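Local coordinates for glycosyl hydrolases family 31 family protein (Aspergillus niger, PDB 6DRU) that hydrolyses xyloglucan oligosaccharides, releasing alpha-xylose from the glucose at their non-reducing end, as a retaining-type family 31 glycosidase with a TIM-barrel catalytic domain, at residues E260-E266 against W302-M308; Y286-Q292 against S323-S327. All coordinates share one frame. Residues are numbered along the deposited sequence.

Contact 1: residues E260-E266 against W302-M308; sequences ENQTEVE and WPNVAQM. With NAG (2-acetamido-2-deoxy-beta-D-glucopyranose), chain C; MAN (alpha-D-mannopyranose), chain D; BMA (beta-D-mannopyranose), chain B.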
loop_
_atom_site.group_PDB
_atom_site.type_symbol
_atom_site.label_atom_id
_atom_site.label_comp_id
_atom_site.label_asym_id
_atom_site.label_seq_id
_atom_site.Cartn_x
_atom_site.Cartn_y
_atom_site.Cartn_z
ATOM N N GLU A 260 -13.975 -39.847 -23.673
ATOM C CA GLU A 260 -12.724 -40.067 -22.961
ATOM C C GLU A 260 -11.584 -40.562 -23.845
ATOM O O GLU A 260 -10.427 -40.206 -23.593
ATOM C CB GLU A 260 -12.965 -41.052 -21.813
ATOM C CG GLU A 260 -11.868 -41.099 -20.772
ATOM C CD GLU A 260 -10.933 -42.266 -20.978
ATOM O OE1 GLU A 260 -11.063 -42.949 -22.015
ATOM O OE2 GLU A 260 -10.069 -42.501 -20.107
ATOM N N ASN A 261 -11.861 -41.371 -24.864
ATOM C CA ASN A 261 -10.810 -41.874 -25.740
ATOM C C ASN A 261 -11.257 -41.755 -27.195
ATOM O O ASN A 261 -12.392 -41.368 -27.492
ATOM C CB ASN A 261 -10.423 -43.319 -25.386
ATOM C CG ASN A 261 -11.515 -44.327 -25.713
ATOM O OD1 ASN A 261 -11.815 -44.582 -26.879
ATOM N ND2 ASN A 261 -12.099 -44.923 -24.678
ATOM N N GLN A 262 -10.344 -42.099 -28.107
ATOM C CA GLN A 262 -10.603 -41.920 -29.532
ATOM C C GLN A 262 -11.703 -42.851 -30.024
ATOM O O GLN A 262 -12.547 -42.451 -30.837
ATOM C CB GLN A 262 -9.320 -42.137 -30.332
ATOM C CG GLN A 262 -9.534 -42.152 -31.837
ATOM C CD GLN A 262 -8.235 -42.227 -32.615
ATOM O OE1 GLN A 262 -7.157 -41.980 -32.075
ATOM N NE2 GLN A 262 -8.332 -42.574 -33.893
ATOM N N THR A 263 -11.711 -44.099 -29.551
ATOM C CA THR A 263 -12.686 -45.062 -30.050
ATOM C C THR A 263 -14.103 -44.705 -29.616
ATOM O O THR A 263 -15.054 -44.942 -30.368
ATOM C CB THR A 263 -12.310 -46.469 -29.573
ATOM O OG1 THR A 263 -11.181 -46.941 -30.319
ATOM C CG2 THR A 263 -13.471 -47.443 -29.735
ATOM N N GLU A 264 -14.260 -44.080 -28.449
ATOM C CA GLU A 264 -15.587 -43.626 -28.040
ATOM C C GLU A 264 -16.101 -42.529 -28.964
ATOM O O GLU A 264 -17.297 -42.483 -29.280
ATOM C CB GLU A 264 -15.553 -43.138 -26.592
ATOM C CG GLU A 264 -16.880 -42.586 -26.098
ATOM C CD GLU A 264 -16.850 -42.215 -24.629
ATOM O OE1 GLU A 264 -15.915 -42.651 -23.922
ATOM O OE2 GLU A 264 -17.771 -41.501 -24.179
ATOM N N VAL A 265 -15.212 -41.641 -29.414
ATOM C CA VAL A 265 -15.615 -40.591 -30.344
ATOM C C VAL A 265 -15.958 -41.184 -31.704
ATOM O O VAL A 265 -16.901 -40.742 -32.370
ATOM C CB VAL A 265 -14.514 -39.520 -30.446
ATOM C CG1 VAL A 265 -14.836 -38.521 -31.543
ATOM C CG2 VAL A 265 -14.351 -38.811 -29.113
ATOM N N GLU A 266 -15.203 -42.193 -32.141
ATOM C CA GLU A 266 -15.482 -42.797 -33.439
ATOM C C GLU A 266 -16.790 -43.584 -33.422
ATOM O O GLU A 266 -17.520 -43.600 -34.420
ATOM C CB GLU A 266 -14.318 -43.687 -33.870
ATOM C CG GLU A 266 -13.087 -42.913 -34.312
ATOM C CD GLU A 266 -11.898 -43.809 -34.600
ATOM O OE1 GLU A 266 -11.815 -44.903 -34.005
ATOM O OE2 GLU A 266 -11.051 -43.420 -35.433
ATOM N N TRP A 302 -5.683 -41.130 -27.304
ATOM C CA TRP A 302 -5.987 -40.554 -28.615
ATOM C C TRP A 302 -4.812 -40.832 -29.543
ATOM O O TRP A 302 -4.075 -39.916 -29.929
ATOM C CB TRP A 302 -6.265 -39.054 -28.501
ATOM C CG TRP A 302 -7.208 -38.704 -27.387
ATOM C CD1 TRP A 302 -6.884 -38.478 -26.080
ATOM C CD2 TRP A 302 -8.627 -38.544 -27.480
ATOM N NE1 TRP A 302 -8.013 -38.185 -25.355
ATOM C CE2 TRP A 302 -9.098 -38.219 -26.191
ATOM C CE3 TRP A 302 -9.546 -38.643 -28.528
ATOM C CZ2 TRP A 302 -10.446 -37.992 -25.924
ATOM C CZ3 TRP A 302 -10.885 -38.417 -28.260
ATOM C CH2 TRP A 302 -11.322 -38.096 -26.970
ATOM N N PRO A 303 -4.619 -42.096 -29.935
ATOM C CA PRO A 303 -3.366 -42.459 -30.623
ATOM C C PRO A 303 -3.198 -41.824 -31.990
ATOM O O PRO A 303 -2.078 -41.441 -32.351
ATOM C CB PRO A 303 -3.456 -43.990 -30.716
ATOM C CG PRO A 303 -4.916 -44.287 -30.642
ATOM C CD PRO A 303 -5.495 -43.259 -29.723
ATOM N N ASN A 304 -4.270 -41.697 -32.768
ATOM C CA ASN A 304 -4.206 -41.144 -34.121
ATOM C C ASN A 304 -5.370 -40.171 -34.273
ATOM O O ASN A 304 -6.477 -40.570 -34.646
ATOM C CB ASN A 304 -4.256 -42.259 -35.165
ATOM C CG ASN A 304 -3.883 -41.780 -36.555
ATOM O OD1 ASN A 304 -3.927 -40.584 -36.849
ATOM N ND2 ASN A 304 -3.522 -42.718 -37.423
ATOM N N VAL A 305 -5.118 -38.889 -34.000
ATOM C CA VAL A 305 -6.217 -37.929 -33.974
ATOM C C VAL A 305 -6.542 -37.408 -35.367
ATOM O O VAL A 305 -7.666 -36.947 -35.600
ATOM C CB VAL A 305 -5.923 -36.769 -33.001
ATOM C CG1 VAL A 305 -5.312 -37.301 -31.706
ATOM C CG2 VAL A 305 -5.032 -35.749 -33.629
ATOM N N ALA A 306 -5.587 -37.441 -36.295
ATOM C CA ALA A 306 -5.905 -37.086 -37.674
ATOM C C ALA A 306 -6.849 -38.108 -38.294
ATOM O O ALA A 306 -7.728 -37.752 -39.088
ATOM C CB ALA A 306 -4.626 -36.965 -38.500
ATOM N N GLN A 307 -6.685 -39.384 -37.935
ATOM C CA GLN A 307 -7.607 -40.416 -38.397
ATOM C C GLN A 307 -8.965 -40.302 -37.722
ATOM O O GLN A 307 -9.991 -40.582 -38.350
ATOM C CB GLN A 307 -7.018 -41.803 -38.142
ATOM C CG GLN A 307 -7.800 -42.934 -38.784
ATOM C CD GLN A 307 -7.582 -44.260 -38.082
ATOM O OE1 GLN A 307 -6.519 -44.506 -37.512
ATOM N NE2 GLN A 307 -8.597 -45.118 -38.107
ATOM N N MET A 308 -8.993 -39.892 -36.452
ATOM C CA MET A 308 -10.262 -39.753 -35.749
ATOM C C MET A 308 -11.105 -38.645 -36.364
ATOM O O MET A 308 -12.302 -38.826 -36.615
ATOM C CB MET A 308 -10.016 -39.482 -34.266
ATOM C CG MET A 308 -11.287 -39.262 -33.462
ATOM S SD MET A 308 -10.968 -38.646 -31.798
ATOM C CE MET A 308 -10.253 -37.044 -32.165
HETATM C C1 NAG C . -12.725 -46.234 -24.930
HETATM C C2 NAG C . -12.491 -47.230 -23.813
HETATM C C3 NAG C . -13.357 -48.430 -23.927
HETATM C C4 NAG C . -14.799 -48.017 -24.104
HETATM C C5 NAG C . -14.913 -47.067 -25.276
HETATM C C6 NAG C . -16.344 -46.605 -25.430
HETATM C C7 NAG C . -10.259 -47.084 -22.822
HETATM C C8 NAG C . -10.816 -46.124 -21.802
HETATM N N2 NAG C . -11.123 -47.616 -23.809
HETATM O O3 NAG C . -13.194 -49.240 -22.787
HETATM O O4 NAG C . -15.584 -49.162 -24.333
HETATM O O5 NAG C . -14.098 -45.948 -25.036
HETATM O O6 NAG C . -16.789 -46.061 -24.206
HETATM O O7 NAG C . -9.085 -47.394 -22.791
HETATM C C1 MAN D . -6.083 -48.898 -24.871
HETATM C C2 MAN D . -5.578 -49.521 -26.149
HETATM C C3 MAN D . -5.262 -48.428 -27.148
HETATM C C4 MAN D . -6.387 -47.417 -27.248
HETATM C C5 MAN D . -6.950 -47.059 -25.887
HETATM C C6 MAN D . -8.205 -46.229 -26.059
HETATM O O2 MAN D . -6.565 -50.379 -26.676
HETATM O O3 MAN D . -5.054 -49.009 -28.414
HETATM O O4 MAN D . -5.886 -46.246 -27.850
HETATM O O5 MAN D . -7.277 -48.219 -25.163
HETATM O O6 MAN D . -8.424 -45.933 -27.421
HETATM C C1 BMA B . -7.881 -44.523 -17.673
HETATM C C2 BMA B . -9.134 -45.149 -18.291
HETATM C C3 BMA B . -8.987 -46.672 -18.264
HETATM C C4 BMA B . -7.659 -47.128 -18.887
HETATM C C5 BMA B . -6.491 -46.377 -18.233
HETATM C C6 BMA B . -5.149 -46.695 -18.870
HETATM O O2 BMA B . -9.210 -44.756 -19.649
HETATM O O3 BMA B . -10.079 -47.323 -18.904
HETATM O O4 BMA B . -7.489 -48.523 -18.689
HETATM O O5 BMA B . -6.726 -44.965 -18.353
HETATM O O6 BMA B . -5.345 -46.880 -20.266
HETATM O O HOH W 1 -9.179 -38.477 -22.414
#
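Two outer helices of the TIM barrel, 262-274 and 305-316, meet here at their N-terminal ends, next to an N-glycosylation site. Asn261 ND2 is bonded to NAG (chain C) C1 at 1.5 Å, while Asn261 OD1 N-caps the first helix, accepting from Glu264 N at 2.9 Å and, weakly, from Thr263 N at 2.7 Å. Asn304 caps the second helix, its OD1 taking Gln307 N at 3.2 Å. A direct hydrogen bond ties the two starts together: Asn304 N donates to Gln262 OE1 (3.0 Å, 159°), and Gln262 NE2 donates to Glu266 OE2 at 3.2 Å. Because these helices follow successive parallel strands in the beta/alpha barrel, their inner sides face the sheet, and Val265 and Met308 both touch Met320 of strand 319-328. Val265 CG1 lies 3.9 Å from Met308 SD, and Val265 CG2 meets the Trp302 ring edge at CZ3 (3.6 Å). Over one face of that indole runs the Asn261-Gln262 peptide, with Gln262 N 3.6 Å from Trp302 CE3. A water bridges Trp302 NE1 (3.2 Å) to Glu260 O (2.4 Å), and O2 of BMA (chain B), from another glycan, donates a very short 2.5 Å hydrogen bond to Glu260 OE2.

Contact 2: residues Y286-Q292 against S323-S327; sequences YQSWAHQ and SLWPS. With NAG (2-acetamido-2-deoxy-beta-D-glucopyranose), chain E; XYS (alpha-D-xylopyranose), chain N; BGC (beta-D-glucopyranose), chain F.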
loop_
_atom_site.group_PDB
_atom_site.type_symbol
_atom_site.label_atom_id
_atom_site.label_comp_id
_atom_site.label_asym_id
_atom_site.label_seq_id
_atom_site.Cartn_x
_atom_site.Cartn_y
_atom_site.Cartn_z
ATOM N N TYR A 286 -12.450 -31.545 -21.377
ATOM C CA TYR A 286 -11.145 -31.390 -20.746
ATOM C C TYR A 286 -10.638 -32.734 -20.222
ATOM O O TYR A 286 -11.214 -33.794 -20.484
ATOM C CB TYR A 286 -11.213 -30.327 -19.648
ATOM C CG TYR A 286 -12.000 -30.688 -18.398
ATOM C CD1 TYR A 286 -13.059 -31.590 -18.431
ATOM C CD2 TYR A 286 -11.685 -30.106 -17.178
ATOM C CE1 TYR A 286 -13.770 -31.904 -17.284
ATOM C CE2 TYR A 286 -12.391 -30.410 -16.030
ATOM C CZ TYR A 286 -13.431 -31.309 -16.085
ATOM O OH TYR A 286 -14.132 -31.613 -14.940
ATOM N N GLN A 287 -9.528 -32.694 -19.479
ATOM C CA GLN A 287 -8.878 -33.869 -18.898
ATOM C C GLN A 287 -8.459 -34.889 -19.953
ATOM O O GLN A 287 -8.170 -36.044 -19.624
ATOM C CB GLN A 287 -9.769 -34.533 -17.842
ATOM C CG GLN A 287 -10.174 -33.610 -16.701
ATOM C CD GLN A 287 -8.997 -33.191 -15.837
ATOM O OE1 GLN A 287 -8.232 -32.296 -16.198
ATOM N NE2 GLN A 287 -8.846 -33.839 -14.689
ATOM N N SER A 288 -8.411 -34.479 -21.218
ATOM C CA SER A 288 -7.999 -35.343 -22.314
ATOM C C SER A 288 -6.515 -35.216 -22.633
ATOM O O SER A 288 -6.061 -35.760 -23.644
ATOM C CB SER A 288 -8.827 -35.036 -23.563
ATOM O OG SER A 288 -8.878 -33.640 -23.809
ATOM N N TRP A 289 -5.756 -34.521 -21.794
ATOM C CA TRP A 289 -4.332 -34.303 -21.986
ATOM C C TRP A 289 -3.535 -35.109 -20.970
ATOM O O TRP A 289 -4.072 -35.633 -19.991
ATOM C CB TRP A 289 -3.995 -32.813 -21.865
ATOM C CG TRP A 289 -4.671 -32.158 -20.698
ATOM C CD1 TRP A 289 -4.348 -32.295 -19.378
ATOM C CD2 TRP A 289 -5.791 -31.265 -20.746
ATOM N NE1 TRP A 289 -5.198 -31.543 -18.602
ATOM C CE2 TRP A 289 -6.092 -30.900 -19.418
ATOM C CE3 TRP A 289 -6.568 -30.738 -21.783
ATOM C CZ2 TRP A 289 -7.135 -30.033 -19.101
ATOM C CZ3 TRP A 289 -7.602 -29.878 -21.466
ATOM C CH2 TRP A 289 -7.876 -29.533 -20.136
ATOM N N ALA A 290 -2.227 -35.200 -21.214
ATOM C CA ALA A 290 -1.351 -35.891 -20.277
ATOM C C ALA A 290 -1.016 -35.013 -19.077
ATOM O O ALA A 290 -1.032 -35.487 -17.936
ATOM C CB ALA A 290 -0.074 -36.341 -20.987
ATOM N N HIS A 291 -0.714 -33.738 -19.314
ATOM C CA HIS A 291 -0.380 -32.805 -18.248
ATOM C C HIS A 291 -1.004 -31.448 -18.540
ATOM O O HIS A 291 -1.249 -31.096 -19.697
ATOM C CB HIS A 291 1.140 -32.652 -18.085
ATOM C CG HIS A 291 1.884 -33.952 -18.076
ATOM N ND1 HIS A 291 2.539 -34.441 -19.187
ATOM C CD2 HIS A 291 2.080 -34.862 -17.093
ATOM C CE1 HIS A 291 3.105 -35.596 -18.888
ATOM N NE2 HIS A 291 2.842 -35.874 -17.623
ATOM N N GLN A 292 -1.255 -30.688 -17.474
ATOM C CA GLN A 292 -1.758 -29.324 -17.607
ATOM C C GLN A 292 -0.674 -28.452 -18.226
ATOM O O GLN A 292 0.377 -28.228 -17.616
ATOM C CB GLN A 292 -2.179 -28.777 -16.247
ATOM C CG GLN A 292 -3.424 -29.411 -15.668
ATOM C CD GLN A 292 -3.800 -28.809 -14.329
ATOM O OE1 GLN A 292 -4.416 -27.745 -14.264
ATOM N NE2 GLN A 292 -3.422 -29.485 -13.252
ATOM N N SER A 323 -10.999 -29.144 -26.066
ATOM C CA SER A 323 -10.931 -28.272 -24.903
ATOM C C SER A 323 -9.488 -28.023 -24.486
ATOM O O SER A 323 -8.620 -28.890 -24.626
ATOM C CB SER A 323 -11.705 -28.879 -23.730
ATOM O OG SER A 323 -11.397 -28.219 -22.513
ATOM N N LEU A 324 -9.241 -26.823 -23.967
ATOM C CA LEU A 324 -7.946 -26.480 -23.398
ATOM C C LEU A 324 -8.155 -25.531 -22.227
ATOM O O LEU A 324 -9.025 -24.657 -22.273
ATOM C CB LEU A 324 -7.012 -25.845 -24.438
ATOM C CG LEU A 324 -7.425 -24.510 -25.061
ATOM C CD1 LEU A 324 -6.220 -23.599 -25.219
ATOM C CD2 LEU A 324 -8.098 -24.739 -26.403
ATOM N N TRP A 325 -7.365 -25.722 -21.177
ATOM C CA TRP A 325 -7.365 -24.850 -20.016
ATOM C C TRP A 325 -6.113 -23.977 -20.009
ATOM O O TRP A 325 -5.075 -24.370 -20.549
ATOM C CB TRP A 325 -7.424 -25.653 -18.711
ATOM C CG TRP A 325 -8.800 -26.089 -18.323
ATOM C CD1 TRP A 325 -9.856 -26.319 -19.154
ATOM C CD2 TRP A 325 -9.270 -26.348 -16.994
ATOM N NE1 TRP A 325 -10.955 -26.706 -18.426
ATOM C CE2 TRP A 325 -10.621 -26.733 -17.097
ATOM C CE3 TRP A 325 -8.679 -26.294 -15.729
ATOM C CZ2 TRP A 325 -11.389 -27.062 -15.983
ATOM C CZ3 TRP A 325 -9.443 -26.620 -14.624
ATOM C CH2 TRP A 325 -10.784 -26.999 -14.758
ATOM N N PRO A 326 -6.180 -22.783 -19.413
ATOM C CA PRO A 326 -5.004 -21.906 -19.369
ATOM C C PRO A 326 -3.987 -22.283 -18.303
ATOM O O PRO A 326 -2.951 -21.616 -18.201
ATOM C CB PRO A 326 -5.621 -20.533 -19.074
ATOM C CG PRO A 326 -6.824 -20.850 -18.253
ATOM C CD PRO A 326 -7.358 -22.161 -18.779
ATOM N N SER A 327 -4.244 -23.328 -17.524
ATOM C CA SER A 327 -3.364 -23.698 -16.427
ATOM C C SER A 327 -2.158 -24.478 -16.933
ATOM O O SER A 327 -2.244 -25.255 -17.889
ATOM C CB SER A 327 -4.123 -24.531 -15.393
ATOM O OG SER A 327 -4.741 -25.651 -15.999
HETATM C C1 NAG E . -5.648 -35.640 -13.307
HETATM C C2 NAG E . -6.033 -36.933 -12.615
HETATM C C3 NAG E . -5.712 -38.170 -13.378
HETATM C C4 NAG E . -5.970 -38.021 -14.862
HETATM C C5 NAG E . -5.357 -36.739 -15.369
HETATM C C6 NAG E . -5.613 -36.596 -16.852
HETATM C C7 NAG E . -5.966 -36.478 -10.189
HETATM C C8 NAG E . -5.218 -36.532 -8.873
HETATM N N2 NAG E . -5.354 -36.976 -11.367
HETATM O O3 NAG E . -6.453 -39.245 -12.848
HETATM O O4 NAG E . -5.399 -39.113 -15.541
HETATM O O5 NAG E . -5.953 -35.673 -14.678
HETATM O O6 NAG E . -5.712 -35.231 -17.187
HETATM O O7 NAG E . -7.086 -36.012 -10.233
HETATM C C1 XYS N . -15.835 -26.505 -16.696
HETATM C C2 XYS N . -16.740 -26.162 -17.857
HETATM C C3 XYS N . -17.493 -27.404 -18.279
HETATM C C4 XYS N . -16.514 -28.527 -18.543
HETATM C C5 XYS N . -15.597 -28.687 -17.350
HETATM O O1 XYS N . -16.611 -26.996 -15.629
HETATM O O2 XYS N . -17.647 -25.158 -17.471
HETATM O O3 XYS N . -18.233 -27.138 -19.447
HETATM O O4 XYS N . -17.223 -29.726 -18.752
HETATM O O5 XYS N . -14.906 -27.481 -17.105
HETATM C C2 BGC F . -15.739 -27.547 -9.329
HETATM C C3 BGC F . -15.185 -26.301 -9.926
HETATM C C4 BGC F . -14.427 -26.638 -11.223
HETATM C C5 BGC F . -15.291 -27.468 -12.130
HETATM C C6 BGC F . -14.487 -27.904 -13.348
HETATM C C1 BGC F . -16.593 -28.221 -10.372
HETATM O O2 BGC F . -16.534 -27.240 -8.163
HETATM O O3 BGC F . -14.330 -25.705 -9.019
HETATM O O4 BGC F . -14.073 -25.448 -11.891
HETATM O O5 BGC F . -15.746 -28.622 -11.451
HETATM O O6 BGC F . -15.132 -28.990 -13.977
HETATM O O HOH W 2 -7.819 -31.172 -25.624
#
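Residues 286-292 form an irregular loop after strand 281-284, and 323-327 lie towards the C-terminal end of strand 319-328, regular at 323-324, then interrupted. The CA atoms of Tyr286 and Ser323 are 5.2 Å apart, those of Gln292 and Ser327 6.0 Å; between these two approaches the loop bulges away, leaving Trp289 to fill the gap. A water links the Ser288 side chain to the Ser323 backbone, donating to Ser323 O at 2.6 Å and lying 3.2 Å from Ser288 OG. At the far end Ser327 OG donates to Gln292 OE1 (2.7 Å), the direct hydrogen bond of the contact. The side chains centre on an aromatic cluster. Tyr286 and the six-membered ring of Trp325 have planes at 29° and centroids 5.3 Å apart, slid past each other with little overlap, although Tyr286 CD2 comes to 3.3 Å from Trp325 CZ2. Trp289 lies obliquely to Trp325 (56°), with its CH2 3.9 Å from Trp325 CD1. Tyr286 turns one ring face to the xylose, its CZ 3.6 Å from XYS C5, and its OH accepts from BGC O6 at 3.0 Å; Trp325 presents its edge, CZ2 3.7 Å from XYS O5, while its NE1 makes a weak hydrogen bond to the active-site residue Asp395. Tyr286 and Trp325, with Trp289 against the latter, thus wall part of the xylose pocket at the C-terminal ends of the barrel strands, as in TIM-barrel glycosidases.

How the contacts relate
Both contacts lie in the family 31 TIM-barrel domain, their centres 16 Å apart, and their segments alternate along the chain: 260-266, 286-292, 302-308, 323-327. Strand 281-284 leads into the loop of contact 2, helix 305-316 begins within contact 1, and strand 319-328 then carries the chain back to contact 2, so 286-292, 302-308 and 323-327 belong to one beta-alpha-beta unit whose strands pair in parallel, while 260-266 starts the helix before it. The contacts also touch directly, Trp302 NE1 lying 3.6 Å from Ser288 O. Contact 2 reaches the active-site sugar with Tyr286 and Trp325 and touches a glycan at Trp289, while contact 1 lies at the barrel's outer side beside the glycan on Asn261.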